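PDB 7JLZ: 16S rRNA methylase from Uncultured bacterium, which probably methylates N1 of A1408 in the 16S rRNA of the 30S ribosomal subunit, a modification associated with aminoglycoside resistance. Local coordinates for residues L125-G136 / P203-K211. Sequence-based numbering, arbitrary orientation.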
loop_
_atom_site.group_PDB
_atom_site.type_symbol
_atom_site.label_atom_id
_atom_site.label_comp_id
_atom_site.label_asym_id
_atom_site.label_seq_id
_atom_site.Cartn_x
_atom_site.Cartn_y
_atom_site.Cartn_z
ATOM N N LEU A 125 1.944 -5.903 9.451
ATOM C CA LEU A 125 3.340 -5.546 9.666
ATOM C C LEU A 125 4.029 -6.494 10.637
ATOM O O LEU A 125 3.431 -6.937 11.620
ATOM C CB LEU A 125 3.440 -4.125 10.219
ATOM C CG LEU A 125 3.249 -3.015 9.203
ATOM C CD1 LEU A 125 3.102 -1.681 9.913
ATOM C CD2 LEU A 125 4.452 -3.013 8.289
ATOM N N LYS A 126 5.309 -6.766 10.375
ATOM C CA LYS A 126 6.178 -7.344 11.390
ATOM C C LYS A 126 6.406 -6.322 12.499
ATOM O O LYS A 126 6.198 -5.116 12.307
ATOM C CB LYS A 126 7.519 -7.751 10.786
ATOM C CG LYS A 126 7.457 -8.785 9.686
ATOM C CD LYS A 126 8.863 -9.181 9.306
ATOM C CE LYS A 126 8.891 -10.379 8.394
ATOM N NZ LYS A 126 10.297 -10.777 8.107
ATOM N N SER A 127 6.890 -6.802 13.652
ATOM C CA SER A 127 6.966 -5.946 14.836
ATOM C C SER A 127 7.754 -4.668 14.565
ATOM O O SER A 127 7.334 -3.573 14.960
ATOM C CB SER A 127 7.563 -6.724 16.010
ATOM O OG SER A 127 8.849 -7.225 15.696
ATOM N N ASN A 128 8.876 -4.767 13.860
ATOM C CA ASN A 128 9.667 -3.580 13.565
ATOM C C ASN A 128 9.392 -3.033 12.167
ATOM O O ASN A 128 10.276 -2.428 11.554
ATOM C CB ASN A 128 11.154 -3.872 13.749
ATOM C CG ASN A 128 11.947 -2.629 14.098
ATOM O OD1 ASN A 128 11.384 -1.617 14.527
ATOM N ND2 ASN A 128 13.263 -2.696 13.922
ATOM N N GLY A 129 8.174 -3.232 11.653
ATOM C CA GLY A 129 7.860 -2.802 10.308
ATOM C C GLY A 129 7.555 -1.321 10.220
ATOM O O GLY A 129 7.321 -0.646 11.221
ATOM N N ILE A 130 7.575 -0.823 8.984
ATOM C CA ILE A 130 7.307 0.574 8.664
ATOM C C ILE A 130 6.063 0.642 7.793
ATOM O O ILE A 130 5.919 -0.139 6.845
ATOM C CB ILE A 130 8.500 1.233 7.940
ATOM C CG1 ILE A 130 9.725 1.294 8.848
ATOM C CG2 ILE A 130 8.117 2.620 7.417
ATOM C CD1 ILE A 130 9.407 1.738 10.257
ATOM N N CYS A 131 5.160 1.565 8.116
ATOM C CA CYS A 131 3.992 1.829 7.287
ATOM C C CYS A 131 4.161 3.186 6.626
ATOM O O CYS A 131 4.555 4.151 7.283
ATOM C CB CYS A 131 2.707 1.802 8.115
ATOM S SG CYS A 131 1.211 2.193 7.193
ATOM N N GLU A 132 3.896 3.250 5.326
ATOM C CA GLU A 132 3.887 4.507 4.590
ATOM C C GLU A 132 2.486 4.701 4.032
ATOM O O GLU A 132 1.906 3.768 3.458
ATOM C CB GLU A 132 4.931 4.505 3.466
ATOM C CG GLU A 132 4.925 5.775 2.600
ATOM C CD GLU A 132 5.983 5.760 1.504
ATOM O OE1 GLU A 132 7.036 5.119 1.696
ATOM O OE2 GLU A 132 5.758 6.397 0.446
ATOM N N ILE A 133 1.920 5.885 4.246
ATOM C CA ILE A 133 0.573 6.204 3.794
ATOM C C ILE A 133 0.678 7.426 2.900
ATOM O O ILE A 133 1.191 8.468 3.324
ATOM C CB ILE A 133 -0.392 6.459 4.963
ATOM C CG1 ILE A 133 -0.516 5.212 5.835
ATOM C CG2 ILE A 133 -1.765 6.850 4.452
ATOM C CD1 ILE A 133 -1.526 5.359 6.966
ATOM N N VAL A 134 0.216 7.286 1.666
ATOM C CA VAL A 134 0.173 8.383 0.710
ATOM C C VAL A 134 -1.245 8.929 0.710
ATOM O O VAL A 134 -2.203 8.179 0.495
ATOM C CB VAL A 134 0.596 7.914 -0.690
ATOM C CG1 VAL A 134 0.403 9.037 -1.720
ATOM C CG2 VAL A 134 2.052 7.434 -0.663
ATOM N N LEU A 135 -1.382 10.231 0.967
ATOM C CA LEU A 135 -2.671 10.886 1.111
ATOM C C LEU A 135 -2.861 11.908 0.000
ATOM O O LEU A 135 -1.901 12.536 -0.465
ATOM C CB LEU A 135 -2.797 11.600 2.468
ATOM C CG LEU A 135 -2.944 10.739 3.723
ATOM C CD1 LEU A 135 -3.049 11.603 4.979
ATOM C CD2 LEU A 135 -4.164 9.866 3.586
ATOM N N GLY A 136 -4.114 12.066 -0.416
ATOM C CA GLY A 136 -4.474 13.102 -1.366
ATOM C C GLY A 136 -5.377 12.637 -2.494
ATOM O O GLY A 136 -6.011 13.466 -3.156
ATOM N N PRO A 203 -2.171 18.690 -4.109
ATOM C CA PRO A 203 -0.955 18.190 -3.467
ATOM C C PRO A 203 -1.142 16.776 -2.953
ATOM O O PRO A 203 -2.243 16.358 -2.587
ATOM C CB PRO A 203 -0.743 19.175 -2.317
ATOM C CG PRO A 203 -2.130 19.523 -1.906
ATOM C CD PRO A 203 -3.004 19.448 -3.155
ATOM N N LEU A 204 -0.041 16.032 -2.945
ATOM C CA LEU A 204 -0.012 14.693 -2.376
ATOM C C LEU A 204 1.006 14.649 -1.245
ATOM O O LEU A 204 2.037 15.330 -1.294
ATOM C CB LEU A 204 0.323 13.635 -3.435
ATOM C CG LEU A 204 -0.718 13.415 -4.544
ATOM C CD1 LEU A 204 -0.274 12.294 -5.472
ATOM C CD2 LEU A 204 -2.105 13.109 -3.962
ATOM N N TYR A 205 0.714 13.837 -0.231
ATOM C CA TYR A 205 1.520 13.778 0.975
ATOM C C TYR A 205 1.903 12.339 1.268
ATOM O O TYR A 205 1.170 11.402 0.939
ATOM C CB TYR A 205 0.779 14.356 2.183
ATOM C CG TYR A 205 0.329 15.776 1.947
ATOM C CD1 TYR A 205 1.192 16.840 2.163
ATOM C CD2 TYR A 205 -0.952 16.049 1.477
ATOM C CE1 TYR A 205 0.782 18.141 1.935
ATOM C CE2 TYR A 205 -1.366 17.334 1.247
ATOM C CZ TYR A 205 -0.498 18.378 1.481
ATOM O OH TYR A 205 -0.919 19.666 1.253
ATOM N N GLN A 206 3.069 12.195 1.878
ATOM C CA GLN A 206 3.632 10.919 2.304
ATOM C C GLN A 206 3.834 10.976 3.810
ATOM O O GLN A 206 4.445 11.912 4.316
ATOM C CB GLN A 206 4.967 10.699 1.598
ATOM C CG GLN A 206 5.556 9.315 1.677
ATOM C CD GLN A 206 6.891 9.253 0.956
ATOM O OE1 GLN A 206 7.830 9.964 1.316
ATOM N NE2 GLN A 206 6.976 8.424 -0.081
ATOM N N LEU A 207 3.339 9.971 4.521
ATOM C CA LEU A 207 3.490 9.892 5.966
ATOM C C LEU A 207 4.056 8.521 6.276
ATOM O O LEU A 207 3.596 7.528 5.706
ATOM C CB LEU A 207 2.146 10.081 6.692
ATOM C CG LEU A 207 1.493 11.466 6.743
ATOM C CD1 LEU A 207 0.959 11.890 5.374
ATOM C CD2 LEU A 207 0.383 11.492 7.774
ATOM N N LYS A 208 5.063 8.463 7.149
ATOM C CA LYS A 208 5.656 7.195 7.558
ATOM C C LYS A 208 5.458 6.996 9.049
ATOM O O LYS A 208 5.466 7.953 9.825
ATOM C CB LYS A 208 7.152 7.123 7.227
ATOM C CG LYS A 208 7.389 7.194 5.714
ATOM C CD LYS A 208 8.839 6.966 5.331
ATOM C CE LYS A 208 8.996 6.994 3.810
ATOM N NZ LYS A 208 10.422 6.912 3.373
ATOM N N PHE A 209 5.281 5.735 9.430
ATOM C CA PHE A 209 4.990 5.370 10.807
ATOM C C PHE A 209 5.777 4.127 11.175
ATOM O O PHE A 209 6.195 3.347 10.316
ATOM C CB PHE A 209 3.500 5.072 11.039
ATOM C CG PHE A 209 2.563 6.124 10.499
ATOM C CD1 PHE A 209 2.212 6.144 9.157
ATOM C CD2 PHE A 209 2.011 7.065 11.347
ATOM C CE1 PHE A 209 1.345 7.098 8.671
ATOM C CE2 PHE A 209 1.143 8.013 10.868
ATOM C CZ PHE A 209 0.812 8.030 9.526
ATOM N N LYS A 210 5.968 3.953 12.475
ATOM C CA LYS A 210 6.319 2.656 13.027
ATOM C C LYS A 210 5.239 2.250 14.022
ATOM O O LYS A 210 4.363 3.036 14.383
ATOM C CB LYS A 210 7.707 2.681 13.677
ATOM C CG LYS A 210 7.912 3.793 14.672
ATOM C CD LYS A 210 9.296 3.685 15.309
ATOM C CE LYS A 210 9.579 4.837 16.257
ATOM N NZ LYS A 210 10.914 4.684 16.916
ATOM N N LYS A 211 5.271 0.989 14.433
ATOM C CA LYS A 211 4.291 0.528 15.407
ATOM C C LYS A 211 4.511 1.187 16.759
ATOM O O LYS A 211 5.644 1.456 17.175
ATOM C CB LYS A 211 4.366 -0.977 15.572
ATOM C CG LYS A 211 3.931 -1.747 14.377
ATOM C CD LYS A 211 3.867 -3.204 14.775
ATOM C CE LYS A 211 3.220 -4.031 13.719
ATOM N NZ LYS A 211 2.828 -5.337 14.316
HETATM O O HOH W 1 7.155 -0.900 13.718
#
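Cys131, Ile133 and Leu135 pair with Phe209, Leu207 and Tyr205 as the hydrogen-bonded positions of two antiparallel strands, 129-135 and 205-211. In the 3-2-1-4-5-7-6 order of this Rossmann-like methyltransferase sheet, strand 205-211 lies between 129-135 and 172-179, antiparallel to both. Six backbone bonds hold the register, among them Ile133 N to Leu207 O at 2.8 Å.

On the face bearing Phe209, Ile133 CD1 reaches Phe209 CE1 (3.8 Å), while Leu135 CD1 meets Leu207 CD1 (4.0 Å). Phe167 of helix 156-168 covers this face, touching Ile133, Leu207 and Phe209.

On the other face, Glu132 extends with CG opposite its own backbone N (chi1 177°), bringing OE2 to Gln206 NE2. The modelled Glu132 OE2 to Gln206 NE2 separation, 2.4 Å, is implausibly short, so its exact geometry is doubtful; the carboxylate and amide planes stand 77° apart. Lys208 runs alongside Glu132, but its NZ stays 4.2 Å from Glu132 OE1, beyond a salt bridge, and OE1 instead pairs with Lys96 of the neighbouring strand 94-100.

At the far end, the type I turn Lys126-Gly129 is bridged to Lys211 by a water that accepts from Lys211 N and donates to Ser127 O and Gly129 O. The extended Lys211 side chain passes this turn, and its NZ, also bonded to Ser122 O, donates to Leu125 O at 3.2 Å from 52° above the carbonyl plane.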